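PDB 6Z3U: CYCLIN domain-containing protein from Chaetomium thermophilum, which probably serves as the cyclin H-type regulatory subunit of a cyclin-dependent kinase within the CAK complex. Local coordinates for residues 83-88 against 354-359; 90-95 against 344-349; 79-84 against 126-131. All coordinates share one frame; numbering follows the deposited sequence.

From the N terminus, the chain reaches residues 79-84, which lead into helix 83-103, the start of contacts 1 and 2; contact 3 is made just ahead of it and closes the shortest loop, running through helix 108-124 to the turn at 126-131. Contact 2 starts farther along helix 83-103, at 90-95, and its loop ends only at 344-349, so it crosses contact 3. The longest loop is that of contact 1, from 83-88 to 354-359, and it encloses contact 2. Contacts 1 and 2 lie along one helix pair, 83-103 with 343-358, and a probable hydrogen bond from Arg354 NE to Tyr93 OH joins them; contact 3 adds the loop before helix 132-146, where Ile127 meets Leu357.

Contact 1 of 3, residues 83-88 against 354-359; sequences PAEELL and RKKLNK
Glu85 and Lys356 sit on helical backbones that stay well apart, with 9.8 Å between the CA atom of Glu85 and the CA atom of Lys356, and two long polar side chains span the interval. The two meet in a salt bridge, crossing at about a right angle. Lys356 NZ lies 3.3 Å from Glu85 OE2, which receives it through the syn lone pair, on the side of its partner oxygen. The other oxygen adds a weak bond, Lys356 NZ to Glu85 OE1 at 3.4 Å, so the ammonium group straddles both carboxylate oxygens. With CG anti to the backbone N (chi1 -171°) and an extended chi2, the lysine brings its CD to 3.7 Å from OE2 of Glu85; the bend at chi3 (-73°) then swings CE and NZ round to the carboxylate.

Glu85 has a second task. It stands in the first turn of helix 83-103, and OE2 also accepts a hydrogen bond from the backbone N of Thr82, the N-cap residue, while the Thr82 side chain makes no capping bond. A carboxylate here would probably be favoured by the helix N terminus as well as by the lysine. In cyclin H-type proteins, helices near both chain ends pack on the helical cyclin core, and here helices 25-48 and 343-358 both touch helix 83-103. The bridge belongs to the surface layer of this packing, with Lys356 leaning on Leu81 and Glu85 on Ile353. Glu86, one residue on, is instead buried, and its OE1 accepts a hydrogen bond from Asn36 ND2 of helix 25-48.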
loop_
_atom_site.group_PDB
_atom_site.type_symbol
_atom_site.label_atom_id
_atom_site.label_comp_id
_atom_site.label_asym_id
_atom_site.label_seq_id
_atom_site.Cartn_x
_atom_site.Cartn_y
_atom_site.Cartn_z
ATOM N N PRO A 83 12.012 -19.858 -24.394
ATOM C CA PRO A 83 11.021 -19.294 -23.458
ATOM C C PRO A 83 10.651 -20.238 -22.324
ATOM O O PRO A 83 10.468 -19.789 -21.188
ATOM C CB PRO A 83 9.823 -18.994 -24.370
ATOM C CG PRO A 83 10.432 -18.718 -25.705
ATOM C CD PRO A 83 11.649 -19.605 -25.802
ATOM N N ALA A 84 10.537 -21.540 -22.603
ATOM C CA ALA A 84 10.246 -22.504 -21.547
ATOM C C ALA A 84 11.422 -22.642 -20.589
ATOM O O ALA A 84 11.230 -22.701 -19.369
ATOM C CB ALA A 84 9.890 -23.860 -22.159
ATOM N N GLU A 85 12.647 -22.693 -21.121
ATOM C CA GLU A 85 13.823 -22.726 -20.258
ATOM C C GLU A 85 13.972 -21.429 -19.477
ATOM O O GLU A 85 14.467 -21.439 -18.345
ATOM C CB GLU A 85 15.082 -22.978 -21.086
ATOM C CG GLU A 85 15.121 -24.335 -21.769
ATOM C CD GLU A 85 16.372 -24.537 -22.604
ATOM O OE1 GLU A 85 16.767 -25.705 -22.809
ATOM O OE2 GLU A 85 16.959 -23.529 -23.056
ATOM N N GLU A 86 13.551 -20.310 -20.065
ATOM C CA GLU A 86 13.550 -19.044 -19.344
ATOM C C GLU A 86 12.569 -19.101 -18.182
ATOM O O GLU A 86 12.899 -18.720 -17.054
ATOM C CB GLU A 86 13.204 -17.907 -20.306
ATOM C CG GLU A 86 13.987 -16.621 -20.087
ATOM C CD GLU A 86 13.713 -15.584 -21.160
ATOM O OE1 GLU A 86 14.229 -15.744 -22.285
ATOM O OE2 GLU A 86 12.993 -14.605 -20.879
ATOM N N LEU A 87 11.351 -19.586 -18.445
ATOM C CA LEU A 87 10.343 -19.711 -17.398
ATOM C C LEU A 87 10.742 -20.741 -16.350
ATOM O O LEU A 87 10.326 -20.638 -15.190
ATOM C CB LEU A 87 8.999 -20.091 -18.020
ATOM C CG LEU A 87 7.782 -20.194 -17.101
ATOM C CD1 LEU A 87 7.609 -18.928 -16.286
ATOM C CD2 LEU A 87 6.537 -20.476 -17.929
ATOM N N LEU A 88 11.531 -21.745 -16.740
ATOM C CA LEU A 88 11.948 -22.771 -15.788
ATOM C C LEU A 88 12.883 -22.194 -14.732
ATOM O O LEU A 88 12.771 -22.530 -13.547
ATOM C CB LEU A 88 12.617 -23.929 -16.531
ATOM C CG LEU A 88 12.512 -25.321 -15.900
ATOM C CD1 LEU A 88 13.039 -26.381 -16.857
ATOM C CD2 LEU A 88 13.261 -25.388 -14.583
ATOM N N ARG A 354 21.691 -22.964 -16.713
ATOM C CA ARG A 354 22.569 -21.893 -16.255
ATOM C C ARG A 354 23.826 -21.790 -17.111
ATOM O O ARG A 354 24.332 -20.683 -17.328
ATOM C CB ARG A 354 22.931 -22.110 -14.782
ATOM C CG ARG A 354 21.707 -22.261 -13.883
ATOM C CD ARG A 354 22.047 -22.374 -12.398
ATOM N NE ARG A 354 22.749 -21.200 -11.881
ATOM C CZ ARG A 354 24.022 -21.182 -11.487
ATOM N NH1 ARG A 354 24.551 -20.053 -11.035
ATOM N NH2 ARG A 354 24.765 -22.282 -11.525
ATOM N N LYS A 355 24.343 -22.918 -17.613
ATOM C CA LYS A 355 25.508 -22.846 -18.490
ATOM C C LYS A 355 25.145 -22.263 -19.852
ATOM O O LYS A 355 25.926 -21.502 -20.434
ATOM C CB LYS A 355 26.150 -24.221 -18.674
ATOM C CG LYS A 355 27.624 -24.113 -19.064
ATOM C CD LYS A 355 28.241 -25.439 -19.484
ATOM C CE LYS A 355 28.671 -26.280 -18.300
ATOM N NZ LYS A 355 29.241 -27.580 -18.754
ATOM N N LYS A 356 23.970 -22.611 -20.380
ATOM C CA LYS A 356 23.535 -22.008 -21.635
ATOM C C LYS A 356 23.335 -20.508 -21.464
ATOM O O LYS A 356 23.621 -19.726 -22.378
ATOM C CB LYS A 356 22.253 -22.686 -22.127
ATOM C CG LYS A 356 21.837 -22.279 -23.535
ATOM C CD LYS A 356 20.480 -22.863 -23.926
ATOM C CE LYS A 356 20.562 -24.356 -24.210
ATOM N NZ LYS A 356 19.316 -24.867 -24.852
ATOM N N LEU A 357 22.855 -20.093 -20.290
ATOM C CA LEU A 357 22.643 -18.675 -20.022
ATOM C C LEU A 357 23.959 -17.932 -19.831
ATOM O O LEU A 357 24.037 -16.728 -20.104
ATOM C CB LEU A 357 21.763 -18.520 -18.781
ATOM C CG LEU A 357 21.424 -17.106 -18.308
ATOM C CD1 LEU A 357 20.663 -16.341 -19.377
ATOM C CD2 LEU A 357 20.623 -17.163 -17.017
ATOM N N ASN A 358 25.002 -18.630 -19.375
ATOM C CA ASN A 358 26.264 -17.979 -19.046
ATOM C C ASN A 358 27.022 -17.504 -20.278
ATOM O O ASN A 358 27.941 -16.689 -20.143
ATOM C CB ASN A 358 27.137 -18.940 -18.235
ATOM C CG ASN A 358 28.406 -18.291 -17.724
ATOM O OD1 ASN A 358 28.362 -17.308 -16.986
ATOM N ND2 ASN A 358 29.548 -18.851 -18.099
ATOM N N LYS A 359 26.666 -17.987 -21.466
ATOM C CA LYS A 359 27.380 -17.638 -22.685
ATOM C C LYS A 359 26.557 -16.799 -23.654
ATOM O O LYS A 359 27.091 -16.370 -24.681
ATOM C CB LYS A 359 27.876 -18.912 -23.390
ATOM C CG LYS A 359 26.889 -20.072 -23.408
ATOM C CD LYS A 359 27.576 -21.363 -23.837
ATOM C CE LYS A 359 26.663 -22.568 -23.671
ATOM N NZ LYS A 359 27.395 -23.853 -23.816
#

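Contact 2 of 3, residues 90-95 against 344-349; sequences VTFYTA and TVYKAQ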
loop_
_atom_site.group_PDB
_atom_site.type_symbol
_atom_site.label_atom_id
_atom_site.label_comp_id
_atom_site.label_asym_id
_atom_site.label_seq_id
_atom_site.Cartn_x
_atom_site.Cartn_y
_atom_site.Cartn_z
ATOM N N VAL A 90 12.969 -19.060 -13.762
ATOM C CA VAL A 90 12.167 -18.186 -12.910
ATOM C C VAL A 90 11.481 -18.999 -11.821
ATOM O O VAL A 90 11.440 -18.594 -10.654
ATOM C CB VAL A 90 11.148 -17.400 -13.754
ATOM C CG1 VAL A 90 10.172 -16.655 -12.852
ATOM C CG2 VAL A 90 11.863 -16.437 -14.676
ATOM N N THR A 91 10.940 -20.164 -12.184
ATOM C CA THR A 91 10.287 -21.012 -11.195
ATOM C C THR A 91 11.292 -21.538 -10.179
ATOM O O THR A 91 11.000 -21.593 -8.979
ATOM C CB THR A 91 9.571 -22.168 -11.893
ATOM O OG1 THR A 91 8.725 -21.649 -12.928
ATOM C CG2 THR A 91 8.725 -22.957 -10.908
ATOM N N PHE A 92 12.480 -21.928 -10.642
ATOM C CA PHE A 92 13.500 -22.435 -9.730
ATOM C C PHE A 92 13.927 -21.360 -8.738
ATOM O O PHE A 92 14.036 -21.616 -7.533
ATOM C CB PHE A 92 14.700 -22.950 -10.528
ATOM C CG PHE A 92 15.912 -23.241 -9.688
ATOM C CD1 PHE A 92 15.993 -24.404 -8.940
ATOM C CD2 PHE A 92 16.978 -22.357 -9.658
ATOM C CE1 PHE A 92 17.109 -24.674 -8.169
ATOM C CE2 PHE A 92 18.096 -22.622 -8.889
ATOM C CZ PHE A 92 18.162 -23.783 -8.144
ATOM N N TYR A 93 14.166 -20.142 -9.227
ATOM C CA TYR A 93 14.628 -19.067 -8.360
ATOM C C TYR A 93 13.506 -18.461 -7.528
ATOM O O TYR A 93 13.786 -17.853 -6.489
ATOM C CB TYR A 93 15.314 -17.982 -9.194
ATOM C CG TYR A 93 16.702 -18.380 -9.647
ATOM C CD1 TYR A 93 17.735 -18.525 -8.730
ATOM C CD2 TYR A 93 16.980 -18.619 -10.987
ATOM C CE1 TYR A 93 19.005 -18.897 -9.134
ATOM C CE2 TYR A 93 18.250 -18.990 -11.402
ATOM C CZ TYR A 93 19.258 -19.126 -10.468
ATOM O OH TYR A 93 20.525 -19.492 -10.862
ATOM N N THR A 94 12.250 -18.606 -7.954
ATOM C CA THR A 94 11.139 -18.215 -7.090
ATOM C C THR A 94 11.057 -19.126 -5.870
ATOM O O THR A 94 10.722 -18.672 -4.770
ATOM C CB THR A 94 9.822 -18.244 -7.868
ATOM O OG1 THR A 94 9.936 -17.430 -9.041
ATOM C CG2 THR A 94 8.679 -17.722 -7.009
ATOM N N ALA A 95 11.347 -20.416 -6.049
ATOM C CA ALA A 95 11.381 -21.327 -4.911
ATOM C C ALA A 95 12.572 -21.030 -4.011
ATOM O O ALA A 95 12.461 -21.096 -2.782
ATOM C CB ALA A 95 11.423 -22.775 -5.399
ATOM N N THR A 344 19.871 -33.512 -7.201
ATOM C CA THR A 344 19.822 -34.223 -8.474
ATOM C C THR A 344 18.980 -33.478 -9.502
ATOM O O THR A 344 19.344 -33.420 -10.681
ATOM C CB THR A 344 19.270 -35.634 -8.267
ATOM O OG1 THR A 344 20.030 -36.300 -7.250
ATOM C CG2 THR A 344 19.346 -36.433 -9.561
ATOM N N VAL A 345 17.847 -32.912 -9.078
ATOM C CA VAL A 345 17.039 -32.105 -9.989
ATOM C C VAL A 345 17.833 -30.899 -10.468
ATOM O O VAL A 345 17.768 -30.516 -11.642
ATOM C CB VAL A 345 15.727 -31.680 -9.304
ATOM C CG1 VAL A 345 14.968 -30.691 -10.174
ATOM C CG2 VAL A 345 14.870 -32.895 -9.000
ATOM N N TYR A 346 18.598 -30.285 -9.567
ATOM C CA TYR A 346 19.414 -29.137 -9.943
ATOM C C TYR A 346 20.446 -29.532 -10.992
ATOM O O TYR A 346 20.502 -28.949 -12.082
ATOM C CB TYR A 346 20.095 -28.561 -8.698
ATOM C CG TYR A 346 21.026 -27.405 -8.983
ATOM C CD1 TYR A 346 20.528 -26.142 -9.271
ATOM C CD2 TYR A 346 22.403 -27.578 -8.964
ATOM C CE1 TYR A 346 21.376 -25.083 -9.534
ATOM C CE2 TYR A 346 23.259 -26.528 -9.225
ATOM C CZ TYR A 346 22.740 -25.282 -9.509
ATOM O OH TYR A 346 23.588 -24.229 -9.769
ATOM N N LYS A 347 21.261 -30.541 -10.684
ATOM C CA LYS A 347 22.344 -30.928 -11.581
ATOM C C LYS A 347 21.821 -31.379 -12.937
ATOM O O LYS A 347 22.486 -31.172 -13.958
ATOM C CB LYS A 347 23.176 -32.035 -10.934
ATOM C CG LYS A 347 24.442 -32.394 -11.690
ATOM C CD LYS A 347 24.982 -33.740 -11.241
ATOM C CE LYS A 347 26.377 -33.988 -11.783
ATOM N NZ LYS A 347 26.959 -35.239 -11.230
ATOM N N ALA A 348 20.642 -31.999 -12.972
ATOM C CA ALA A 348 20.126 -32.572 -14.209
ATOM C C ALA A 348 19.296 -31.586 -15.021
ATOM O O ALA A 348 19.416 -31.547 -16.250
ATOM C CB ALA A 348 19.284 -33.811 -13.895
ATOM N N GLN A 349 18.455 -30.783 -14.369
ATOM C CA GLN A 349 17.518 -29.920 -15.076
ATOM C C GLN A 349 17.896 -28.449 -15.059
ATOM O O GLN A 349 17.624 -27.748 -16.036
ATOM C CB GLN A 349 16.111 -30.058 -14.478
ATOM C CG GLN A 349 15.496 -31.438 -14.627
ATOM C CD GLN A 349 14.045 -31.476 -14.181
ATOM O OE1 GLN A 349 13.661 -32.301 -13.352
ATOM N NE2 GLN A 349 13.230 -30.583 -14.734
#
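The rings of Phe92 and Tyr346 meet obliquely, their planes 31° apart and their centroids separated by 5.6 Å. Phe92 has a further aromatic neighbour on its own helix: Tyr93 CE2 lies in plane at its edge, and Phe92 CD2 in turn stands 3.8 Å above the plane of the Tyr93 ring, over its centre. The phenylalanine ring thus touches two tyrosines, each in a different way.

Across the contact the far end of the Phe92 ring does the work. Its CZ comes 3.5 Å from CD1 of Tyr346, and the same CZ is 3.7 Å from Tyr346 CE1, so the tip of the ring lies against the CD1-CE1 bond of the tyrosine. Phe92 leaves its helix pointing at helix 343-358. Tyr346 does not start out so directed; CG anti to the backbone N (chi1 177°) helps carry its ring to the phenylalanine.

This is helix-to-helix packing within the all-helical cyclin architecture, joining helix 83-103 to helix 343-358, whose backbone widens into a pi-type turn at 346-349. Ile350, one helical turn beyond Tyr346, also touches Phe92, so aromatic and aliphatic groups share the interface. Elsewhere round helix 83-103, Tyr93 packs on Phe118 of helix 108-124, while its hydroxyl is hydrogen-bonded to Arg354 NE. Thr91 and Ala95 both rest against Trp340, in the loop leading into helix 343-358, where Asn342 OD1 accepts a hydrogen bond from Thr344 N.

Contact 3 of 3, residues 79-84 against 126-131; sequences EFLTPA and SIMTYP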
loop_
_atom_site.group_PDB
_atom_site.type_symbol
_atom_site.label_atom_id
_atom_site.label_comp_id
_atom_site.label_asym_id
_atom_site.label_seq_id
_atom_site.Cartn_x
_atom_site.Cartn_y
_atom_site.Cartn_z
ATOM N N GLU A 79 23.862 -20.056 -28.254
ATOM C CA GLU A 79 22.517 -20.603 -28.137
ATOM C C GLU A 79 21.757 -19.842 -27.056
ATOM O O GLU A 79 22.161 -19.847 -25.889
ATOM C CB GLU A 79 22.570 -22.092 -27.801
ATOM C CG GLU A 79 23.508 -22.901 -28.673
ATOM C CD GLU A 79 23.650 -24.329 -28.185
ATOM O OE1 GLU A 79 24.692 -24.958 -28.472
ATOM O OE2 GLU A 79 22.720 -24.814 -27.504
ATOM N N PHE A 80 20.666 -19.188 -27.440
ATOM C CA PHE A 80 19.858 -18.424 -26.500
ATOM C C PHE A 80 18.839 -19.331 -25.819
ATOM O O PHE A 80 18.410 -20.343 -26.376
ATOM C CB PHE A 80 19.151 -17.277 -27.222
ATOM C CG PHE A 80 20.094 -16.266 -27.810
ATOM C CD1 PHE A 80 20.581 -15.218 -27.047
ATOM C CD2 PHE A 80 20.499 -16.371 -29.130
ATOM C CE1 PHE A 80 21.453 -14.295 -27.590
ATOM C CE2 PHE A 80 21.368 -15.448 -29.677
ATOM C CZ PHE A 80 21.845 -14.410 -28.907
ATOM N N LEU A 81 18.449 -18.953 -24.603
ATOM C CA LEU A 81 17.497 -19.748 -23.838
ATOM C C LEU A 81 16.136 -19.787 -24.523
ATOM O O LEU A 81 15.705 -18.809 -25.141
ATOM C CB LEU A 81 17.351 -19.186 -22.423
ATOM C CG LEU A 81 18.529 -19.342 -21.462
ATOM C CD1 LEU A 81 18.108 -18.959 -20.053
ATOM C CD2 LEU A 81 19.059 -20.769 -21.478
ATOM N N THR A 82 15.457 -20.936 -24.408
ATOM C CA THR A 82 14.094 -21.072 -24.898
ATOM C C THR A 82 13.123 -20.428 -23.908
ATOM O O THR A 82 13.369 -20.432 -22.699
ATOM C CB THR A 82 13.739 -22.549 -25.068
ATOM O OG1 THR A 82 14.937 -23.315 -25.247
ATOM C CG2 THR A 82 12.835 -22.767 -26.266
ATOM N N PRO A 83 12.012 -19.858 -24.394
ATOM C CA PRO A 83 11.021 -19.294 -23.458
ATOM C C PRO A 83 10.651 -20.238 -22.324
ATOM O O PRO A 83 10.468 -19.789 -21.188
ATOM C CB PRO A 83 9.823 -18.994 -24.370
ATOM C CG PRO A 83 10.432 -18.718 -25.705
ATOM C CD PRO A 83 11.649 -19.605 -25.802
ATOM N N ALA A 84 10.537 -21.540 -22.603
ATOM C CA ALA A 84 10.246 -22.504 -21.547
ATOM C C ALA A 84 11.422 -22.642 -20.589
ATOM O O ALA A 84 11.230 -22.701 -19.369
ATOM C CB ALA A 84 9.890 -23.860 -22.159
ATOM N N SER A 126 13.610 -10.194 -19.633
ATOM C CA SER A 126 14.082 -11.548 -19.871
ATOM C C SER A 126 15.199 -11.904 -18.904
ATOM O O SER A 126 15.940 -11.038 -18.435
ATOM C CB SER A 126 14.573 -11.705 -21.310
ATOM O OG SER A 126 15.616 -12.663 -21.369
ATOM N N ILE A 127 15.315 -13.202 -18.606
ATOM C CA ILE A 127 16.381 -13.689 -17.739
ATOM C C ILE A 127 17.752 -13.480 -18.366
ATOM O O ILE A 127 18.758 -13.415 -17.650
ATOM C CB ILE A 127 16.143 -15.179 -17.417
ATOM C CG1 ILE A 127 14.982 -15.331 -16.435
ATOM C CG2 ILE A 127 17.399 -15.817 -16.844
ATOM C CD1 ILE A 127 15.348 -15.024 -14.998
ATOM N N MET A 128 17.825 -13.393 -19.694
ATOM C CA MET A 128 19.088 -13.157 -20.379
ATOM C C MET A 128 19.543 -11.705 -20.307
ATOM O O MET A 128 20.651 -11.402 -20.763
ATOM C CB MET A 128 18.969 -13.576 -21.847
ATOM C CG MET A 128 18.672 -15.044 -22.042
ATOM S SD MET A 128 18.555 -15.504 -23.778
ATOM C CE MET A 128 16.834 -15.165 -24.126
ATOM N N THR A 129 18.722 -10.807 -19.757
ATOM C CA THR A 129 19.055 -9.391 -19.654
ATOM C C THR A 129 19.588 -9.009 -18.278
ATOM O O THR A 129 20.608 -8.320 -18.181
ATOM C CB THR A 129 17.825 -8.538 -19.986
ATOM O OG1 THR A 129 17.174 -9.068 -21.147
ATOM C CG2 THR A 129 18.230 -7.099 -20.258
ATOM N N TYR A 130 18.917 -9.435 -17.208
ATOM C CA TYR A 130 19.319 -9.106 -15.847
ATOM C C TYR A 130 19.469 -10.377 -15.020
ATOM O O TYR A 130 18.702 -11.332 -15.202
ATOM C CB TYR A 130 18.299 -8.167 -15.188
ATOM C CG TYR A 130 18.095 -6.868 -15.939
ATOM C CD1 TYR A 130 19.099 -5.908 -15.992
ATOM C CD2 TYR A 130 16.899 -6.600 -16.594
ATOM C CE1 TYR A 130 18.917 -4.717 -16.675
ATOM C CE2 TYR A 130 16.708 -5.412 -17.283
ATOM C CZ TYR A 130 17.720 -4.474 -17.321
ATOM O OH TYR A 130 17.533 -3.291 -18.005
ATOM N N PRO A 131 20.428 -10.414 -14.097
ATOM C CA PRO A 131 20.775 -11.679 -13.424
ATOM C C PRO A 131 19.731 -12.087 -12.403
ATOM O O PRO A 131 19.512 -11.378 -11.412
ATOM C CB PRO A 131 22.116 -11.358 -12.743
ATOM C CG PRO A 131 22.103 -9.886 -12.541
ATOM C CD PRO A 131 21.244 -9.282 -13.620
#
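Sulfur contacts between Met128 and the chain at Phe80 and Leu81 carry this junction. The first is polar but weak: Leu81 N donates to Met128 SD over 3.5 Å, with an N-H...S angle of 149°. The second is a Met-aromatic contact, in which SD approaches the Phe80 ring at its edge, near the ring plane, 5.2 Å from the centroid. Bending at chi3 (-87°) carries the Met128 methyl along the Leu81 backbone, placing CE 3.9 Å from Leu81 O.

Apolar packing completes the meeting, with Leu81 CB 4.1 Å from Met128 SD, and Met128 also packs on Leu357 of helix 343-358. The loop 126-131 links helix 108-124 to helix 132-146 in the cyclin fold, and an ST turn shapes it: Ser126 OG accepts from the backbone N of Met128 at 2.9 Å. An alanine in place of Met128 would remove the sulfur and is likely to leave the Phe80 edge and the Leu81 amide without this partner, opening a gap beside Leu357. Leu81 O is held by Asn36 ND2 of helix 25-48, and farther along the loop Thr129 and Tyr130 pack on Asp79 of the kinase chain.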